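Local coordinates for myroilysin (Myroides profundi, PDB 5CZW), which is probably a zinc-dependent endopeptidase of the astacin (M12A) branch of the metzincins, captured here in its latent form with the propeptide in place, at residues 79-84 / 137-142; 127-132 / 220-225; 3-8 / 88-93. The protein carries 1 engineered substitution. One frame throughout, in Å; residues are numbered along the deposited sequence.

Contact 1: residues 79-84 / 137-142. With ZN (zinc ion), chain B.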
loop_
_atom_site.group_PDB
_atom_site.type_symbol
_atom_site.label_atom_id
_atom_site.label_comp_id
_atom_site.label_asym_id
_atom_site.label_seq_id
_atom_site.Cartn_x
_atom_site.Cartn_y
_atom_site.Cartn_z
ATOM N N PHE A 79 -8.833 13.423 5.139
ATOM C CA PHE A 79 -9.362 12.706 3.979
ATOM C C PHE A 79 -10.871 12.913 3.968
ATOM O O PHE A 79 -11.567 12.635 4.953
ATOM C CB PHE A 79 -9.105 11.262 4.121
ATOM C CG PHE A 79 -7.657 10.925 4.147
ATOM C CD1 PHE A 79 -6.906 11.198 3.009
ATOM C CD2 PHE A 79 -6.993 10.369 5.253
ATOM C CE1 PHE A 79 -5.570 10.876 2.970
ATOM C CE2 PHE A 79 -5.620 10.050 5.207
ATOM C CZ PHE A 79 -4.906 10.358 4.084
ATOM N N ASN A 80 -11.337 13.471 2.864
ATOM C CA ASN A 80 -12.758 13.704 2.632
ATOM C C ASN A 80 -13.235 12.645 1.680
ATOM O O ASN A 80 -12.884 12.650 0.511
ATOM C CB ASN A 80 -12.977 15.098 1.965
ATOM C CG ASN A 80 -14.477 15.425 1.798
ATOM O OD1 ASN A 80 -15.331 14.725 2.386
ATOM N ND2 ASN A 80 -14.803 16.461 1.013
ATOM N N PHE A 81 -14.061 11.708 2.174
ATOM C CA PHE A 81 -14.592 10.606 1.360
ATOM C C PHE A 81 -15.826 11.054 0.595
ATOM O O PHE A 81 -16.835 11.390 1.242
ATOM C CB PHE A 81 -14.899 9.397 2.208
ATOM C CG PHE A 81 -13.679 8.662 2.677
ATOM C CD1 PHE A 81 -12.835 9.159 3.667
ATOM C CD2 PHE A 81 -13.231 7.557 1.988
ATOM C CE1 PHE A 81 -11.644 8.471 4.044
ATOM C CE2 PHE A 81 -12.060 6.864 2.381
ATOM C CZ PHE A 81 -11.298 7.316 3.412
ATOM N N VAL A 82 -15.715 11.067 -0.723
ATOM C CA VAL A 82 -16.712 11.630 -1.617
ATOM C C VAL A 82 -17.249 10.603 -2.652
ATOM O O VAL A 82 -16.643 9.546 -2.882
ATOM C CB VAL A 82 -16.135 12.817 -2.356
ATOM C CG1 VAL A 82 -15.460 13.787 -1.442
ATOM C CG2 VAL A 82 -15.141 12.296 -3.355
ATOM N N GLU A 83 -18.357 10.961 -3.284
ATOM C CA GLU A 83 -18.999 10.149 -4.264
ATOM C C GLU A 83 -19.297 10.953 -5.551
ATOM O O GLU A 83 -20.135 10.540 -6.396
ATOM C CB GLU A 83 -20.291 9.535 -3.663
ATOM C CG GLU A 83 -19.997 8.689 -2.420
ATOM C CD GLU A 83 -21.253 8.214 -1.688
ATOM O OE1 GLU A 83 -22.296 8.003 -2.348
ATOM O OE2 GLU A 83 -21.174 8.069 -0.441
ATOM N N SER A 84 -18.598 12.075 -5.723
ATOM C CA SER A 84 -18.718 12.915 -6.909
ATOM C C SER A 84 -17.333 13.311 -7.471
ATOM O O SER A 84 -16.349 13.240 -6.778
ATOM C CB SER A 84 -19.453 14.195 -6.528
ATOM O OG SER A 84 -18.611 14.954 -5.630
ATOM N N HIS A 137 -1.444 1.392 6.737
ATOM C CA HIS A 137 -0.238 1.280 5.920
ATOM C C HIS A 137 -0.336 1.929 4.506
ATOM O O HIS A 137 0.490 2.715 4.122
ATOM C CB HIS A 137 0.106 -0.182 5.831
ATOM C CG HIS A 137 1.368 -0.475 5.113
ATOM N ND1 HIS A 137 2.522 -0.689 5.797
ATOM C CD2 HIS A 137 1.645 -0.692 3.814
ATOM C CE1 HIS A 137 3.474 -0.967 4.966
ATOM N NE2 HIS A 137 2.957 -1.036 3.770
ATOM N N GLU A 138 -1.372 1.559 3.788
ATOM C CA GLU A 138 -1.536 2.118 2.455
ATOM C C GLU A 138 -1.764 3.564 2.471
ATOM O O GLU A 138 -1.246 4.291 1.596
ATOM C CB GLU A 138 -2.646 1.376 1.646
ATOM C CG GLU A 138 -2.359 -0.109 1.304
ATOM C CD GLU A 138 -0.983 -0.407 0.689
ATOM O OE1 GLU A 138 -0.364 0.455 0.068
ATOM O OE2 GLU A 138 -0.551 -1.621 0.858
ATOM N N PHE A 139 -2.540 4.068 3.480
ATOM C CA PHE A 139 -2.674 5.525 3.625
ATOM C C PHE A 139 -1.406 6.246 4.023
ATOM O O PHE A 139 -1.188 7.444 3.672
ATOM C CB PHE A 139 -3.939 5.880 4.443
ATOM C CG PHE A 139 -5.193 5.891 3.592
ATOM C CD1 PHE A 139 -5.907 4.679 3.407
ATOM C CD2 PHE A 139 -5.655 6.978 2.894
ATOM C CE1 PHE A 139 -7.052 4.622 2.561
ATOM C CE2 PHE A 139 -6.833 6.919 2.112
ATOM C CZ PHE A 139 -7.505 5.721 1.950
ATOM N N GLY A 140 -0.481 5.513 4.670
ATOM C CA GLY A 140 0.865 6.030 4.943
ATOM C C GLY A 140 1.576 6.292 3.642
ATOM O O GLY A 140 2.136 7.367 3.430
ATOM N N HIS A 141 1.579 5.345 2.706
ATOM C CA HIS A 141 2.106 5.626 1.412
ATOM C C HIS A 141 1.348 6.745 0.776
ATOM O O HIS A 141 2.028 7.605 0.120
ATOM C CB HIS A 141 1.893 4.395 0.530
ATOM C CG HIS A 141 2.709 3.191 0.863
ATOM N ND1 HIS A 141 4.051 3.206 1.091
ATOM C CD2 HIS A 141 2.358 1.909 0.921
ATOM C CE1 HIS A 141 4.488 2.007 1.378
ATOM N NE2 HIS A 141 3.482 1.234 1.174
ATOM N N ALA A 142 0.017 6.837 0.922
ATOM C CA ALA A 142 -0.747 7.957 0.300
ATOM C C ALA A 142 -0.324 9.373 0.797
ATOM O O ALA A 142 -0.453 10.385 0.070
ATOM C CB ALA A 142 -2.256 7.771 0.404
HETATM ZN ZN ZN B . 3.632 -0.839 1.568
#
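Phe79 on edge strand 78-81 and Phe139 on helix 128-143 mark the nearest backbone approach of the two segments, with Phe79 CA and Phe139 CA 9.8 Å apart. No hydrogen bond spans that gap, which is filled by aromatic rings. The helix begins the metzincin signature HExxHxxGxxH with His137 and His141; His147 supplies the third histidine. His137 and His141 lie one turn apart, tied by the backbone bond from His141 N to His137 O at 3.2 Å, while Phe139 leaves the helix on the side facing the sheet.

The main pair is a T-shaped stack. The ring centroids of Phe79 and Phe139 are 5.0 Å apart with planes at 69°, and the edge of Phe139 is directed at one face of Phe79. Phe139 CD2 does the touching, 3.7 Å from Phe79 CZ and displaced from the ring centre toward its rim. The Phe79 CB already points to the helix, and with CG anti to the carbonyl carbon (chi1 -63°) one ring face meets Phe139. Phe81 adds a looser apolar contact, Phe81 CZ to Phe139 CZ at 4.4 Å. Met117 of strand 117-118, three places along the same sheet, also packs on Phe139, so the phenylalanine is bedded in the core between sheet and helix.

On the zinc side, Cys23 and His147 complete the coordination begun by the two helix histidines, the cysteine being the ligand of the cysteine switch. Each helix imidazole is also held at ND1, His137 by Ile202 O and His141 by Met145 O, which fixes the rotation of both rings. With CG anti to the backbone N (chi1 -176°), His137 binds the zinc ion through NE2 at 2.3 Å, and His141 NE2 binds it at 2.1 Å.

Contact 2: residues 127-132 / 220-225. Engineered in segment 127-132: Thr129 (natural residue Ala).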
loop_
_atom_site.group_PDB
_atom_site.type_symbol
_atom_site.label_atom_id
_atom_site.label_comp_id
_atom_site.label_asym_id
_atom_site.label_seq_id
_atom_site.Cartn_x
_atom_site.Cartn_y
_atom_site.Cartn_z
ATOM N N SER A 127 -10.507 -9.348 9.847
ATOM C CA SER A 127 -10.318 -8.894 11.228
ATOM C C SER A 127 -10.094 -7.413 11.363
ATOM O O SER A 127 -9.564 -6.770 10.443
ATOM C CB SER A 127 -9.139 -9.649 11.863
ATOM O OG SER A 127 -7.903 -9.168 11.420
ATOM N N ASP A 128 -10.442 -6.875 12.519
ATOM C CA ASP A 128 -10.148 -5.452 12.729
ATOM C C ASP A 128 -8.642 -5.179 12.617
ATOM O O ASP A 128 -8.210 -4.130 12.133
ATOM C CB ASP A 128 -10.749 -4.952 14.034
ATOM C CG ASP A 128 -12.231 -4.542 13.882
ATOM O OD1 ASP A 128 -12.737 -4.350 12.740
ATOM O OD2 ASP A 128 -12.909 -4.341 14.904
ATOM N N THR A 129 -7.811 -6.064 13.156
ATOM C CA THR A 129 -6.397 -5.837 13.107
ATOM C C THR A 129 -5.888 -5.808 11.682
ATOM O O THR A 129 -5.028 -4.992 11.328
ATOM C CB THR A 129 -5.651 -6.935 13.848
ATOM O OG1 THR A 129 -5.995 -6.825 15.207
ATOM C CG2 THR A 129 -4.173 -6.660 13.745
ATOM N N GLU A 130 -6.437 -6.653 10.848
ATOM C CA GLU A 130 -5.987 -6.696 9.448
ATOM C C GLU A 130 -6.446 -5.463 8.710
ATOM O O GLU A 130 -5.667 -4.905 7.926
ATOM C CB GLU A 130 -6.481 -7.920 8.754
ATOM C CG GLU A 130 -6.067 -8.011 7.295
ATOM C CD GLU A 130 -4.587 -7.873 7.047
ATOM O OE1 GLU A 130 -3.753 -8.236 7.942
ATOM O OE2 GLU A 130 -4.189 -7.333 5.960
ATOM N N PHE A 131 -7.664 -4.973 8.992
ATOM C CA PHE A 131 -8.069 -3.714 8.370
ATOM C C PHE A 131 -7.141 -2.595 8.828
ATOM O O PHE A 131 -6.648 -1.776 8.018
ATOM C CB PHE A 131 -9.499 -3.279 8.648
ATOM C CG PHE A 131 -10.578 -4.008 7.893
ATOM C CD1 PHE A 131 -10.782 -3.797 6.516
ATOM C CD2 PHE A 131 -11.490 -4.805 8.572
ATOM C CE1 PHE A 131 -11.816 -4.451 5.826
ATOM C CE2 PHE A 131 -12.510 -5.427 7.884
ATOM C CZ PHE A 131 -12.693 -5.246 6.515
ATOM N N SER A 132 -6.907 -2.525 10.123
ATOM C CA SER A 132 -6.102 -1.475 10.690
ATOM C C SER A 132 -4.683 -1.509 10.096
ATOM O O SER A 132 -4.131 -0.472 9.617
ATOM C CB SER A 132 -6.008 -1.614 12.246
ATOM O OG SER A 132 -5.202 -0.537 12.783
ATOM N N ASN A 220 4.209 -6.996 9.826
ATOM C CA ASN A 220 3.815 -5.666 10.046
ATOM C C ASN A 220 3.179 -5.503 11.390
ATOM O O ASN A 220 2.458 -6.315 11.829
ATOM C CB ASN A 220 2.597 -5.519 9.062
ATOM C CG ASN A 220 2.649 -4.315 8.201
ATOM O OD1 ASN A 220 2.328 -3.213 8.603
ATOM N ND2 ASN A 220 2.933 -4.555 6.943
ATOM N N ASN A 221 3.438 -4.410 12.003
ATOM C CA ASN A 221 2.808 -4.017 13.191
ATOM C C ASN A 221 1.385 -3.565 12.698
ATOM O O ASN A 221 1.219 -3.338 11.527
ATOM C CB ASN A 221 3.702 -2.905 13.702
ATOM C CG ASN A 221 5.204 -3.333 13.709
ATOM O OD1 ASN A 221 5.614 -3.932 14.671
ATOM N ND2 ASN A 221 5.966 -3.126 12.595
ATOM N N SER A 222 0.380 -3.470 13.551
ATOM C CA SER A 222 -0.966 -3.120 13.070
ATOM C C SER A 222 -1.599 -1.800 13.487
ATOM O O SER A 222 -2.699 -1.495 13.133
ATOM C CB SER A 222 -1.890 -4.296 13.305
ATOM O OG SER A 222 -2.021 -4.471 14.682
ATOM N N VAL A 223 -0.837 -1.021 14.210
ATOM C CA VAL A 223 -1.230 0.304 14.732
ATOM C C VAL A 223 -0.068 1.293 14.541
ATOM O O VAL A 223 1.098 0.852 14.308
ATOM C CB VAL A 223 -1.601 0.239 16.239
ATOM C CG1 VAL A 223 -2.751 -0.724 16.484
ATOM C CG2 VAL A 223 -0.355 -0.153 17.038
ATOM N N LEU A 224 -0.362 2.592 14.618
ATOM C CA LEU A 224 0.632 3.624 14.503
ATOM C C LEU A 224 1.643 3.513 15.686
ATOM O O LEU A 224 1.200 3.329 16.832
ATOM C CB LEU A 224 -0.064 4.993 14.498
ATOM C CG LEU A 224 -0.789 5.273 13.197
ATOM C CD1 LEU A 224 -1.708 6.477 13.221
ATOM C CD2 LEU A 224 0.241 5.426 12.064
ATOM N N SER A 225 2.954 3.546 15.402
ATOM C CA SER A 225 3.945 3.641 16.462
ATOM C C SER A 225 4.099 5.043 16.956
ATOM O O SER A 225 3.737 6.032 16.327
ATOM C CB SER A 225 5.300 3.100 16.047
ATOM O OG SER A 225 5.923 3.901 15.061
#
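Ser132 and Ser222 meet where the first turns of the zinc-bearing helix 128-143 pass the loop that precedes helix 231-235, their CA atoms 5.9 Å apart. The one hydrogen bond across the contact runs from Ser132 OG to Ser222 O at 2.7 Å. The hydroxyl approaches the carbonyl nearly end-on, at a C=O...donor angle of 169°; with OG anti to the backbone N (chi1 -180°), Ser132 extends it straight to the loop. Without the Ser132 hydroxyl, as with an alanine here, Ser222 O is likely to lose this donor and the loop its one hydrogen bond to segment 127-132.

The helix start is itself capped: Ser127 is the N-cap, and its OG accepts from Glu130 N at 3.0 Å with an N-H...acceptor angle of 150°. Asp128, next in line, forms a salt bridge with Lys63 of helix 58-63.

One turn before Ser132, the engineered Thr129 (alanine in the natural protein) lies against the Ser222 side chain. Its methyl CG2 is 3.2 Å from Ser222 OG and 3.3 Å from Ser222 CB, the latter tighter than usual for two carbons. Ser222 also touches Arg133 of the same helix, while Val223 CG1 comes within 4.4 Å of Ser132 OG.

Contact 3: residues 3-8 / 88-93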
loop_
_atom_site.group_PDB
_atom_site.type_symbol
_atom_site.label_atom_id
_atom_site.label_comp_id
_atom_site.label_asym_id
_atom_site.label_seq_id
_atom_site.Cartn_x
_atom_site.Cartn_y
_atom_site.Cartn_z
ATOM N N LYS A 3 -18.074 8.031 -11.423
ATOM C CA LYS A 3 -17.852 7.473 -12.737
ATOM C C LYS A 3 -16.932 6.263 -12.619
ATOM O O LYS A 3 -15.881 6.387 -11.980
ATOM C CB LYS A 3 -17.150 8.578 -13.537
ATOM C CG LYS A 3 -16.793 8.170 -14.960
ATOM C CD LYS A 3 -16.348 9.355 -15.806
ATOM C CE LYS A 3 -17.518 10.108 -16.437
ATOM N NZ LYS A 3 -17.097 10.771 -17.710
ATOM N N GLU A 4 -17.285 5.132 -13.235
ATOM C CA GLU A 4 -16.492 3.895 -13.126
ATOM C C GLU A 4 -15.095 4.086 -13.760
ATOM O O GLU A 4 -14.925 4.891 -14.698
ATOM C CB GLU A 4 -17.214 2.731 -13.836
ATOM C CG GLU A 4 -18.690 2.618 -13.434
ATOM C CD GLU A 4 -19.223 1.219 -13.185
ATOM O OE1 GLU A 4 -18.751 0.215 -13.758
ATOM O OE2 GLU A 4 -20.196 1.140 -12.407
ATOM N N LEU A 5 -14.113 3.356 -13.223
ATOM C CA LEU A 5 -12.749 3.364 -13.672
ATOM C C LEU A 5 -12.639 2.340 -14.803
ATOM O O LEU A 5 -13.498 1.468 -14.945
ATOM C CB LEU A 5 -11.766 3.001 -12.535
ATOM C CG LEU A 5 -11.865 3.924 -11.308
ATOM C CD1 LEU A 5 -10.841 3.471 -10.265
ATOM C CD2 LEU A 5 -11.615 5.393 -11.601
ATOM N N ARG A 6 -11.587 2.438 -15.589
ATOM C CA ARG A 6 -11.428 1.423 -16.629
ATOM C C ARG A 6 -11.250 0.064 -15.982
ATOM O O ARG A 6 -10.627 -0.093 -14.905
ATOM C CB ARG A 6 -10.228 1.726 -17.524
ATOM C CG ARG A 6 -8.944 1.890 -16.737
ATOM C CD ARG A 6 -7.765 1.145 -17.303
ATOM N NE ARG A 6 -7.621 -0.246 -16.876
ATOM C CZ ARG A 6 -7.146 -0.688 -15.701
ATOM N NH1 ARG A 6 -6.807 0.117 -14.668
ATOM N NH2 ARG A 6 -7.027 -1.995 -15.567
ATOM N N ALA A 7 -11.762 -0.962 -16.666
ATOM C CA ALA A 7 -11.769 -2.293 -16.088
ATOM C C ALA A 7 -10.381 -2.952 -15.915
ATOM O O ALA A 7 -9.495 -2.805 -16.746
ATOM C CB ALA A 7 -12.717 -3.210 -16.913
ATOM N N VAL A 8 -10.176 -3.656 -14.820
ATOM C CA VAL A 8 -8.978 -4.475 -14.659
ATOM C C VAL A 8 -9.203 -5.773 -15.438
ATOM O O VAL A 8 -10.270 -6.373 -15.314
ATOM C CB VAL A 8 -8.641 -4.751 -13.181
ATOM C CG1 VAL A 8 -7.582 -5.828 -13.003
ATOM C CG2 VAL A 8 -8.125 -3.472 -12.544
ATOM N N GLN A 88 -9.105 12.694 -5.580
ATOM C CA GLN A 88 -7.659 12.743 -5.697
ATOM C C GLN A 88 -6.990 11.395 -5.443
ATOM O O GLN A 88 -6.013 11.011 -6.113
ATOM C CB GLN A 88 -7.086 13.782 -4.751
ATOM C CG GLN A 88 -7.336 15.208 -5.163
ATOM C CD GLN A 88 -7.113 16.238 -4.104
ATOM O OE1 GLN A 88 -7.591 16.121 -2.997
ATOM N NE2 GLN A 88 -6.355 17.248 -4.456
ATOM N N ILE A 89 -7.565 10.668 -4.466
ATOM C CA ILE A 89 -7.191 9.266 -4.146
ATOM C C ILE A 89 -8.367 8.449 -4.556
ATOM O O ILE A 89 -9.506 8.704 -4.198
ATOM C CB ILE A 89 -6.866 9.085 -2.669
ATOM C CG1 ILE A 89 -5.575 9.889 -2.364
ATOM C CG2 ILE A 89 -6.684 7.599 -2.309
ATOM C CD1 ILE A 89 -5.264 9.983 -0.907
ATOM N N ARG A 90 -8.058 7.432 -5.369
ATOM C CA ARG A 90 -9.100 6.550 -5.972
ATOM C C ARG A 90 -8.786 5.085 -5.626
ATOM O O ARG A 90 -7.750 4.536 -6.023
ATOM C CB ARG A 90 -9.256 6.725 -7.478
ATOM C CG ARG A 90 -9.605 8.192 -7.819
ATOM C CD ARG A 90 -9.720 8.453 -9.331
ATOM N NE ARG A 90 -8.474 8.297 -10.003
ATOM C CZ ARG A 90 -7.545 9.211 -10.107
ATOM N NH1 ARG A 90 -7.695 10.335 -9.526
ATOM N NH2 ARG A 90 -6.401 8.945 -10.754
ATOM N N VAL A 91 -9.598 4.558 -4.726
ATOM C CA VAL A 91 -9.347 3.255 -4.070
ATOM C C VAL A 91 -10.246 2.127 -4.682
ATOM O O VAL A 91 -11.513 2.227 -4.764
ATOM C CB VAL A 91 -9.747 3.325 -2.582
ATOM C CG1 VAL A 91 -9.432 1.952 -1.962
ATOM C CG2 VAL A 91 -9.077 4.494 -1.902
ATOM N N THR A 92 -9.590 1.116 -5.200
ATOM C CA THR A 92 -10.273 -0.111 -5.589
ATOM C C THR A 92 -10.045 -1.265 -4.653
ATOM O O THR A 92 -9.174 -1.197 -3.797
ATOM C CB THR A 92 -9.874 -0.494 -7.008
ATOM O OG1 THR A 92 -8.472 -0.508 -7.106
ATOM C CG2 THR A 92 -10.486 0.522 -8.045
ATOM N N PHE A 93 -10.807 -2.347 -4.924
ATOM C CA PHE A 93 -10.841 -3.533 -4.084
ATOM C C PHE A 93 -10.660 -4.763 -4.958
ATOM O O PHE A 93 -11.407 -5.812 -4.804
ATOM C CB PHE A 93 -12.147 -3.573 -3.327
ATOM C CG PHE A 93 -12.258 -2.424 -2.373
ATOM C CD1 PHE A 93 -11.663 -2.470 -1.077
ATOM C CD2 PHE A 93 -12.895 -1.306 -2.760
ATOM C CE1 PHE A 93 -11.761 -1.369 -0.237
ATOM C CE2 PHE A 93 -12.948 -0.221 -1.907
ATOM C CZ PHE A 93 -12.370 -0.266 -0.690
#
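Leu5 of the N-terminal segment rests on Arg90 and Thr92, two residues apart on the same face of strand 89-92, and the contact between the segments is wholly apolar. The closest approach is Leu5 CD1 to Thr92 CG2 at 3.7 Å, where the two side chains cross obliquely, methyl against methyl. The other branch is turned to the aliphatic part of the arginine, with Leu5 CD2 4.3 Å from Arg90 CD. The CB of Leu5 points to the strand; with CG anti to the carbonyl carbon (chi1 -57°), CD1 faces Thr92 and CD2 faces Arg90. The backbones stay well separated: Leu5 CA and Arg90 CA, the nearest pair, are 9.1 Å apart.

The stronger polar bonds go to residues outside the two segments. The Arg90 guanidinium is turned to backbone carbonyls, giving NE to Glu114 O and NH1 to Pro87 O, which steadies the alkyl chain that Leu5 meets. Thr92 OG1 bonds to Asn118 OD1, and this division of labour leaves its methyl CG2 for the leucine. Within segment 3-8, Arg6 NH2 makes a weak bond to Ala7 O at 2.9 Å with a poor angle of 116°.

Residues 3-8 precede Cys23, the cysteine that binds the zinc, and are consistent with part of the propeptide, laid as an irregular chain over the sheet. Strand 89-92 is an inner strand, lying between 48-54 and 117-118. Arg90 and Thr92 point toward the N-terminal segment and Val91 away from it; Leu5 also touches Tyr54 of strand 48-54, while helix 128-143 lies beyond the other face of the sheet.

Contacts 1 and 2 share helix 128-143: contact 2 ties its first turns to a late loop, contact 1 sets its zinc-binding turn against the sheet, and their centres lie about 17 Å apart. Contacts 1 and 3 share the sheet through strands 78-81 and 89-92, with centres about 13 Å apart; Ile89 CD1 touches both Phe79 CE1 and Ala142 CB at 4.0 Å. Contacts 2 and 3 do not touch, their centres being about 24 Å apart. Along the chain the segments of contacts 1 and 3 alternate, as do those of 1 and 2, whereas contact 3 closes before contact 2 opens. The sheet thus has the zinc helix against one face and the probable propeptide segment 3-8 against the other.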